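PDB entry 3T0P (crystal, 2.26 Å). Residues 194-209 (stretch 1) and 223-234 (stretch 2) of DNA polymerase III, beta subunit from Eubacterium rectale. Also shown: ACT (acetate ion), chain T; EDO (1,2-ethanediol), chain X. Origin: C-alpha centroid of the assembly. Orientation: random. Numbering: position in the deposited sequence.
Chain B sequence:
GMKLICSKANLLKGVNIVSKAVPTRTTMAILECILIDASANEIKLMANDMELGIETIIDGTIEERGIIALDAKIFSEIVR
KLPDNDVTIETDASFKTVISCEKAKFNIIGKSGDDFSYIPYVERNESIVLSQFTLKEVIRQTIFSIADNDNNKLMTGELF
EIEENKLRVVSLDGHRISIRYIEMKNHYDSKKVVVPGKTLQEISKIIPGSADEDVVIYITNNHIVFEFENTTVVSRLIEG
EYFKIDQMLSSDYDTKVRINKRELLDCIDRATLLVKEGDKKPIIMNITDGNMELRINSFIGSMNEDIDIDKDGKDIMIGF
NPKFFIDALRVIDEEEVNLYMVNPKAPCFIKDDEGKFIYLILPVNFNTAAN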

ATOM      1  N   VAL B 194      26.771 -19.263  -4.816  1.00 49.20           N
ATOM      2  CA  VAL B 194      25.542 -18.733  -5.382  1.00 47.36           C
ATOM      3  C   VAL B 194      24.453 -18.859  -4.299  1.00 51.95           C
ATOM      4  O   VAL B 194      24.076 -19.968  -3.894  1.00 52.37           O
ATOM      5  CB  VAL B 194      25.148 -19.395  -6.729  1.00 50.65           C
ATOM      6  CG1 VAL B 194      23.919 -18.716  -7.338  1.00 48.99           C
ATOM      7  CG2 VAL B 194      26.308 -19.367  -7.717  1.00 51.22           C
ATOM      8  N   VAL B 195      24.003 -17.700  -3.815  1.00 46.40           N
ATOM      9  CA  VAL B 195      23.003 -17.553  -2.770  1.00 46.19           C
ATOM     10  C   VAL B 195      21.612 -17.460  -3.422  1.00 51.40           C
ATOM     11  O   VAL B 195      21.435 -16.608  -4.291  1.00 50.18           O
ATOM     12  CB  VAL B 195      23.280 -16.310  -1.857  1.00 46.37           C
ATOM     13  CG1 VAL B 195      22.312 -16.273  -0.675  1.00 42.97           C
ATOM     14  CG2 VAL B 195      24.742 -16.284  -1.374  1.00 46.72           C
ATOM     15  N   PRO B 196      20.613 -18.267  -2.975  1.00 47.62           N
ATOM     16  CA  PRO B 196      19.259 -18.156  -3.548  1.00 47.38           C
ATOM     17  C   PRO B 196      18.699 -16.733  -3.457  1.00 49.50           C
ATOM     18  O   PRO B 196      18.984 -16.026  -2.490  1.00 49.33           O
ATOM     19  CB  PRO B 196      18.429 -19.115  -2.680  1.00 49.17           C
ATOM     20  CG  PRO B 196      19.426 -20.102  -2.164  1.00 52.98           C
ATOM     21  CD  PRO B 196      20.671 -19.320  -1.937  1.00 48.34           C
ATOM     22  N   GLY B 197      17.947 -16.323  -4.481  1.00 43.82           N
ATOM     23  CA  GLY B 197      17.337 -15.002  -4.561  1.00 42.47           C
ATOM     24  C   GLY B 197      16.396 -14.736  -3.415  1.00 47.21           C
ATOM     25  O   GLY B 197      16.460 -13.667  -2.798  1.00 47.50           O
ATOM     26  N   LYS B 198      15.554 -15.740  -3.082  1.00 43.97           N
ATOM     27  CA  LYS B 198      14.607 -15.639  -1.968  1.00 43.65           C
ATOM     28  C   LYS B 198      15.327 -15.330  -0.629  1.00 46.57           C
ATOM     29  O   LYS B 198      14.804 -14.570   0.160  1.00 47.65           O
ATOM     30  CB  LYS B 198      13.781 -16.919  -1.846  1.00 46.93           C
ATOM     31  CG  LYS B 198      12.586 -16.790  -0.886  1.00 51.91           C
ATOM     32  CD  LYS B 198      11.708 -18.070  -0.858  1.00 60.11           C
ATOM     33  CE  LYS B 198      12.388 -19.328  -0.312  1.00 65.78           C
ATOM     34  NZ  LYS B 198      12.825 -19.193   1.109  1.00 63.56           N
ATOM     35  N   THR B 199      16.519 -15.906  -0.387  1.00 41.40           N
ATOM     36  CA  THR B 199      17.282 -15.662   0.847  1.00 40.49           C
ATOM     37  C   THR B 199      17.632 -14.191   0.992  1.00 40.73           C
ATOM     38  O   THR B 199      17.441 -13.620   2.053  1.00 39.53           O
ATOM     39  CB  THR B 199      18.540 -16.512   0.851  1.00 42.26           C
ATOM     40  OG1 THR B 199      18.130 -17.869   0.981  1.00 46.16           O
ATOM     41  CG2 THR B 199      19.518 -16.109   1.964  1.00 38.50           C
ATOM     42  N   LEU B 200      18.145 -13.605  -0.080  1.00 37.48           N
ATOM     43  CA  LEU B 200      18.531 -12.204  -0.173  1.00 36.54           C
ATOM     44  C   LEU B 200      17.331 -11.296  -0.096  1.00 41.26           C
ATOM     45  O   LEU B 200      17.417 -10.290   0.599  1.00 40.65           O
ATOM     46  CB  LEU B 200      19.345 -11.954  -1.445  1.00 35.74           C
ATOM     47  CG  LEU B 200      20.634 -12.792  -1.517  1.00 39.16           C
ATOM     48  CD1 LEU B 200      21.318 -12.573  -2.823  1.00 40.56           C
ATOM     49  CD2 LEU B 200      21.583 -12.487  -0.353  1.00 36.28           C
ATOM     50  N   GLN B 201      16.201 -11.666  -0.721  1.00 40.05           N
ATOM     51  CA  GLN B 201      14.971 -10.861  -0.635  1.00 41.04           C
ATOM     52  C   GLN B 201      14.428 -10.845   0.797  1.00 47.23           C
ATOM     53  O   GLN B 201      14.089  -9.779   1.303  1.00 46.59           O
ATOM     54  CB  GLN B 201      13.890 -11.398  -1.578  1.00 43.03           C
ATOM     55  CG  GLN B 201      14.111 -11.070  -3.037  1.00 51.40           C
ATOM     56  CD  GLN B 201      13.236 -11.895  -3.961  1.00 74.03           C
ATOM     57  OE1 GLN B 201      12.744 -12.986  -3.617  1.00 69.51           O
ATOM     58  NE2 GLN B 201      13.066 -11.420  -5.189  1.00 61.04           N
ATOM     59  N   GLU B 202      14.399 -12.010   1.467  1.00 46.27           N
ATOM     60  CA  GLU B 202      13.883 -12.107   2.841  1.00 46.67           C
ATOM     61  C   GLU B 202      14.807 -11.417   3.848  1.00 49.13           C
ATOM     62  O   GLU B 202      14.321 -10.786   4.790  1.00 46.66           O
ATOM     63  CB  GLU B 202      13.651 -13.575   3.238  1.00 48.96           C
ATOM     64  CG  GLU B 202      12.578 -14.273   2.402  1.00 62.51           C
ATOM     65  CD  GLU B 202      11.276 -13.510   2.207  1.00 87.16           C
ATOM     66  OE1 GLU B 202      10.733 -12.995   3.210  1.00 72.43           O
ATOM     67  OE2 GLU B 202      10.817 -13.399   1.048  1.00 90.17           O
ATOM     68  N   ILE B 203      16.126 -11.494   3.632  1.00 46.10           N
ATOM     69  CA  ILE B 203      17.059 -10.848   4.552  1.00 47.42           C
ATOM     70  C   ILE B 203      16.978  -9.293   4.413  1.00 49.71           C
ATOM     71  O   ILE B 203      17.136  -8.594   5.420  1.00 47.26           O
ATOM     72  CB  ILE B 203      18.489 -11.440   4.452  1.00 52.63           C
ATOM     73  CG1 ILE B 203      19.249 -11.195   5.744  1.00 55.53           C
ATOM     74  CG2 ILE B 203      19.258 -10.983   3.252  1.00 53.49           C
ATOM     75  CD1 ILE B 203      20.211 -12.265   6.077  1.00 70.54           C
ATOM     76  N   SER B 204      16.663  -8.775   3.193  1.00 46.40           N
ATOM     77  CA  SER B 204      16.428  -7.357   2.951  1.00 46.36           C
ATOM     78  C   SER B 204      15.312  -6.812   3.867  1.00 47.13           C
ATOM     79  O   SER B 204      15.414  -5.692   4.354  1.00 45.71           O
ATOM     80  CB  SER B 204      16.032  -7.114   1.499  1.00 49.38           C
ATOM     81  OG  SER B 204      17.193  -6.978   0.707  1.00 65.56           O
ATOM     82  N   LYS B 205      14.278  -7.619   4.104  1.00 42.21           N
ATOM     83  CA  LYS B 205      13.114  -7.250   4.921  1.00 41.54           C
ATOM     84  C   LYS B 205      13.404  -7.254   6.439  1.00 48.60           C
ATOM     85  O   LYS B 205      12.628  -6.674   7.181  1.00 48.66           O
ATOM     86  CB  LYS B 205      11.959  -8.229   4.643  1.00 42.65           C
ATOM     87  CG  LYS B 205      11.399  -8.174   3.227  1.00 48.18           C
ATOM     88  CD  LYS B 205      10.327  -9.237   3.089  1.00 52.93           C
ATOM     89  CE  LYS B 205       9.831  -9.402   1.689  1.00 64.67           C
ATOM     90  NZ  LYS B 205       8.921 -10.577   1.590  1.00 71.54           N
ATOM     91  N   ILE B 206      14.465  -7.944   6.925  1.00 47.11           N
ATOM     92  CA  ILE B 206      14.681  -7.991   8.375  1.00 46.63           C
ATOM     93  C   ILE B 206      15.937  -7.247   8.828  1.00 52.27           C
ATOM     94  O   ILE B 206      16.134  -7.080  10.035  1.00 50.57           O
ATOM     95  CB  ILE B 206      14.670  -9.427   8.924  1.00 49.78           C
ATOM     96  CG1 ILE B 206      15.725 -10.357   8.262  1.00 49.80           C
ATOM     97  CG2 ILE B 206      13.261  -9.996   8.847  1.00 51.47           C
ATOM     98  CD1 ILE B 206      15.905 -11.707   8.984  1.00 49.28           C
ATOM     99  N   ILE B 207      16.776  -6.796   7.882  1.00 50.27           N
ATOM    100  CA  ILE B 207      18.012  -6.080   8.173  1.00 51.08           C
ATOM    101  C   ILE B 207      17.678  -4.584   8.195  1.00 56.63           C
ATOM    102  O   ILE B 207      17.215  -4.026   7.190  1.00 55.51           O
ATOM    103  CB  ILE B 207      19.160  -6.488   7.183  1.00 54.87           C
ATOM    104  CG1 ILE B 207      20.131  -7.436   7.862  1.00 56.98           C
ATOM    105  CG2 ILE B 207      19.921  -5.322   6.588  1.00 56.27           C
ATOM    106  CD1 ILE B 207      20.960  -8.253   6.890  1.00 72.07           C
ATOM    107  N   PRO B 208      17.867  -3.931   9.365  1.00 55.43           N
ATOM    108  CA  PRO B 208      17.527  -2.496   9.472  1.00 55.16           C
ATOM    109  C   PRO B 208      18.301  -1.632   8.479  1.00 58.13           C
ATOM    110  O   PRO B 208      17.707  -0.739   7.863  1.00 57.62           O
ATOM    111  CB  PRO B 208      17.877  -2.151  10.920  1.00 57.55           C
ATOM    112  CG  PRO B 208      17.786  -3.457  11.649  1.00 61.92           C
ATOM    113  CD  PRO B 208      18.330  -4.467  10.659  1.00 57.46           C
ATOM    114  N   GLY B 209      19.584  -1.956   8.270  1.00 53.43           N
ATOM    115  CA  GLY B 209      20.426  -1.254   7.307  1.00 51.42           C
ATOM    116  C   GLY B 209      21.280  -0.131   7.864  1.00 52.57           C
ATOM    117  O   GLY B 209      21.669   0.772   7.113  1.00 53.38           O
ATOM    118  N   HIS B 223      26.306 -24.128   2.745  1.00 53.34           N
ATOM    119  CA  HIS B 223      25.520 -23.157   3.495  1.00 51.66           C
ATOM    120  C   HIS B 223      26.171 -21.783   3.631  1.00 52.75           C
ATOM    121  O   HIS B 223      27.393 -21.637   3.582  1.00 51.52           O
ATOM    122  CB  HIS B 223      25.243 -23.702   4.903  1.00 52.33           C
ATOM    123  CG  HIS B 223      24.438 -24.964   4.899  1.00 56.27           C
ATOM    124  ND1 HIS B 223      23.058 -24.936   4.880  1.00 57.26           N
ATOM    125  CD2 HIS B 223      24.847 -26.249   4.845  1.00 58.80           C
ATOM    126  CE1 HIS B 223      22.672 -26.201   4.843  1.00 57.05           C
ATOM    127  NE2 HIS B 223      23.716 -27.023   4.819  1.00 58.62           N
ATOM    128  N   ILE B 224      25.315 -20.773   3.786  1.00 45.73           N
ATOM    129  CA  ILE B 224      25.695 -19.402   4.089  1.00 43.94           C
ATOM    130  C   ILE B 224      24.934 -19.041   5.368  1.00 48.53           C
ATOM    131  O   ILE B 224      23.764 -19.388   5.499  1.00 49.03           O
ATOM    132  CB  ILE B 224      25.493 -18.394   2.938  1.00 45.38           C
ATOM    133  CG1 ILE B 224      26.079 -17.004   3.319  1.00 45.08           C
ATOM    134  CG2 ILE B 224      24.016 -18.313   2.471  1.00 43.88           C
ATOM    135  CD1 ILE B 224      26.385 -16.066   2.083  1.00 45.71           C
ATOM    136  N   VAL B 225      25.619 -18.404   6.320  1.00 44.68           N
ATOM    137  CA  VAL B 225      25.074 -17.972   7.608  1.00 42.46           C
ATOM    138  C   VAL B 225      25.300 -16.463   7.747  1.00 45.57           C
ATOM    139  O   VAL B 225      26.393 -15.973   7.485  1.00 45.77           O
ATOM    140  CB  VAL B 225      25.703 -18.773   8.791  1.00 45.90           C
ATOM    141  CG1 VAL B 225      25.175 -18.299  10.149  1.00 43.77           C
ATOM    142  CG2 VAL B 225      25.504 -20.284   8.615  1.00 46.05           C
ATOM    143  N   PHE B 226      24.245 -15.737   8.113  1.00 41.19           N
ATOM    144  CA  PHE B 226      24.247 -14.309   8.394  1.00 39.71           C
ATOM    145  C   PHE B 226      23.888 -14.117   9.845  1.00 45.51           C
ATOM    146  O   PHE B 226      22.859 -14.625  10.267  1.00 44.00           O
ATOM    147  CB  PHE B 226      23.214 -13.561   7.523  1.00 39.29           C
ATOM    148  CG  PHE B 226      23.386 -13.694   6.040  1.00 40.35           C
ATOM    149  CD1 PHE B 226      22.816 -14.761   5.349  1.00 42.78           C
ATOM    150  CD2 PHE B 226      24.059 -12.720   5.314  1.00 41.11           C
ATOM    151  CE1 PHE B 226      22.964 -14.872   3.968  1.00 42.19           C
ATOM    152  CE2 PHE B 226      24.196 -12.831   3.939  1.00 43.42           C
ATOM    153  CZ  PHE B 226      23.657 -13.913   3.278  1.00 41.27           C
ATOM    154  N   GLU B 227      24.722 -13.411  10.617  1.00 43.84           N
ATOM    155  CA  GLU B 227      24.411 -13.084  12.012  1.00 43.69           C
ATOM    156  C   GLU B 227      24.364 -11.586  12.184  1.00 46.45           C
ATOM    157  O   GLU B 227      25.251 -10.893  11.720  1.00 46.34           O
ATOM    158  CB  GLU B 227      25.413 -13.653  13.015  1.00 45.42           C
ATOM    159  CG  GLU B 227      25.872 -15.069  12.785  1.00 62.70           C
ATOM    160  CD  GLU B 227      26.685 -15.510  13.982  1.00 97.15           C
ATOM    161  OE1 GLU B 227      27.645 -14.791  14.340  1.00 82.18           O
ATOM    162  OE2 GLU B 227      26.267 -16.480  14.650  1.00103.60           O
ATOM    163  N   PHE B 228      23.345 -11.100  12.847  1.00 44.87           N
ATOM    164  CA  PHE B 228      23.143  -9.690  13.128  1.00 46.38           C
ATOM    165  C   PHE B 228      22.185  -9.593  14.291  1.00 51.64           C
ATOM    166  O   PHE B 228      21.203 -10.334  14.332  1.00 50.62           O
ATOM    167  CB  PHE B 228      22.637  -8.918  11.880  1.00 48.02           C
ATOM    168  CG  PHE B 228      21.319  -9.391  11.326  1.00 50.52           C
ATOM    169  CD1 PHE B 228      21.241 -10.550  10.557  1.00 54.78           C
ATOM    170  CD2 PHE B 228      20.140  -8.698  11.604  1.00 53.64           C
ATOM    171  CE1 PHE B 228      20.010 -11.005  10.067  1.00 56.48           C
ATOM    172  CE2 PHE B 228      18.909  -9.146  11.098  1.00 56.28           C
ATOM    173  CZ  PHE B 228      18.852 -10.290  10.323  1.00 54.28           C
ATOM    174  N   GLU B 229      22.508  -8.710  15.258  1.00 51.16           N
ATOM    175  CA  GLU B 229      21.747  -8.441  16.486  1.00 52.58           C
ATOM    176  C   GLU B 229      21.509  -9.777  17.212  1.00 57.63           C
ATOM    177  O   GLU B 229      22.498 -10.414  17.556  1.00 59.68           O
ATOM    178  CB  GLU B 229      20.455  -7.648  16.184  1.00 52.85           C
ATOM    179  CG  GLU B 229      20.720  -6.409  15.341  1.00 62.40           C
ATOM    180  CD  GLU B 229      19.520  -5.637  14.813  1.00 98.92           C
ATOM    181  OE1 GLU B 229      18.414  -6.218  14.682  1.00 96.71           O
ATOM    182  OE2 GLU B 229      19.715  -4.446  14.469  1.00 94.10           O
ATOM    183  N   ASN B 230      20.265 -10.256  17.357  1.00 52.97           N
ATOM    184  CA  ASN B 230      20.023 -11.532  18.046  1.00 53.01           C
ATOM    185  C   ASN B 230      19.455 -12.587  17.102  1.00 54.95           C
ATOM    186  O   ASN B 230      18.801 -13.538  17.551  1.00 54.49           O
ATOM    187  CB  ASN B 230      19.081 -11.314  19.241  1.00 56.01           C
ATOM    188  CG  ASN B 230      19.801 -10.738  20.429  1.00 85.31           C
ATOM    189  OD1 ASN B 230      20.566 -11.432  21.124  1.00 82.01           O
ATOM    190  ND2 ASN B 230      19.627  -9.435  20.629  1.00 74.35           N
ATOM    191  N   THR B 231      19.744 -12.426  15.795  1.00 48.98           N
ATOM    192  CA  THR B 231      19.227 -13.245  14.709  1.00 47.65           C
ATOM    193  C   THR B 231      20.319 -13.964  13.942  1.00 51.27           C
ATOM    194  O   THR B 231      21.411 -13.442  13.748  1.00 50.57           O
ATOM    195  CB  THR B 231      18.419 -12.323  13.774  1.00 49.98           C
ATOM    196  OG1 THR B 231      17.378 -11.745  14.554  1.00 48.69           O
ATOM    197  CG2 THR B 231      17.788 -13.049  12.594  1.00 44.87           C
ATOM    198  N   THR B 232      19.993 -15.182  13.508  1.00 49.57           N
ATOM    199  CA  THR B 232      20.816 -16.047  12.671  1.00 49.23           C
ATOM    200  C   THR B 232      19.959 -16.468  11.493  1.00 50.47           C
ATOM    201  O   THR B 232      18.848 -16.967  11.663  1.00 51.27           O
ATOM    202  CB  THR B 232      21.369 -17.241  13.459  1.00 55.16           C
ATOM    203  OG1 THR B 232      22.075 -16.745  14.589  1.00 58.83           O
ATOM    204  CG2 THR B 232      22.330 -18.081  12.641  1.00 53.36           C
ATOM    205  N   VAL B 233      20.460 -16.223  10.308  1.00 43.91           N
ATOM    206  CA  VAL B 233      19.840 -16.620   9.066  1.00 41.34           C
ATOM    207  C   VAL B 233      20.741 -17.659   8.477  1.00 47.47           C
ATOM    208  O   VAL B 233      21.956 -17.428   8.386  1.00 48.66           O
ATOM    209  CB  VAL B 233      19.597 -15.430   8.119  1.00 42.18           C
ATOM    210  CG1 VAL B 233      19.119 -15.915   6.765  1.00 41.81           C
ATOM    211  CG2 VAL B 233      18.595 -14.445   8.717  1.00 40.56           C
ATOM    212  N   VAL B 234      20.173 -18.840   8.153  1.00 44.39           N
ATOM    213  CA  VAL B 234      20.904 -19.939   7.526  1.00 44.71           C
ATOM    214  C   VAL B 234      20.247 -20.303   6.187  1.00 48.18           C
ATOM    215  O   VAL B 234      19.039 -20.493   6.121  1.00 47.11           O
ATOM    216  CB  VAL B 234      21.020 -21.156   8.459  1.00 49.41           C
ATOM    217  CG1 VAL B 234      21.848 -22.267   7.798  1.00 49.70           C
ATOM    218  CG2 VAL B 234      21.630 -20.751   9.797  1.00 49.21           C
TER
HETATM  219  C   ACT T 377       9.967 -17.866   2.402  1.00 78.07           C
HETATM  220  O   ACT T 377       9.133 -17.014   2.668  1.00 78.38           O
HETATM  221  OXT ACT T 377      11.156 -17.574   2.461  1.00 77.15           O
HETATM  222  CH3 ACT T 377       9.484 -19.232   1.961  1.00 77.36           C
HETATM  223  C1  EDO X 387      21.825 -16.298  18.305  1.00 76.10           C
HETATM  224  O1  EDO X 387      21.614 -15.256  17.335  1.00 76.97           O
HETATM  225  C2  EDO X 387      21.160 -17.600  17.861  1.00 75.30           C
HETATM  226  O2  EDO X 387      19.878 -17.329  17.281  1.00 79.85           O
HETATM  227  O   HOH W   1      15.512  -6.615  12.891  1.00 74.38           O

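A helix laid on a β-hairpin is commonly held there mainly by side-chain packing, and this contact from the β subunit of DNA polymerase III illustrates the principle. At its centre, Ile203 directs its CA-to-CB bond toward the hairpin and sets CD1 over one face of the Phe226 ring, 3.9 Å from the ring centroid, a CH-π contact in which a weakly polarised methyl group meets the π cloud. The same CD1 lies 3.8 Å from Val233 CG2, so one methyl touches both strands.

The backbone explains this convergence. Phe226 and Val233 are paired across the hairpin by two hydrogen bonds, Phe226 N to Val233 O and Val233 N to Phe226 O, each 2.9 Å, and both side chains emerge on the helix side. Helix 197-206 runs almost parallel to strand 223-228 (3°), with axes 11.7 Å apart, and roughly antiparallel to strand 231-234. That spacing leaves room for a layer of side chains, and no hydrogen bond directly joins the two stretches.

Three and four residues after Ile203, Ile206 and Ile207 meet Phe228 differently: Ile207 CG1 sits over a ring face, 3.8 Å from the Phe228 ring centroid, whereas Ile206 CD1 approaches the edge, 3.5 Å from Phe228 CZ. Toward the other end, before the helix, Val195 CG2 meets Ile224 CD1 at 3.8 Å, extending the apolar seam.

Polarity returns at the type II' turn from Phe228 to Thr231. Pro208 CG packs 3.6 Å from Glu229 OE2, while a water links the stretches by donating to Ile206 O (3.0 Å) and, weakly, to Glu229 OE1 (3.4 Å). Within stretch 1, Lys205 NZ and Glu202 OE1 form a salt bridge at 3.4 Å, whose hydrogen bonding is weak, and neither residue contacts the hairpin.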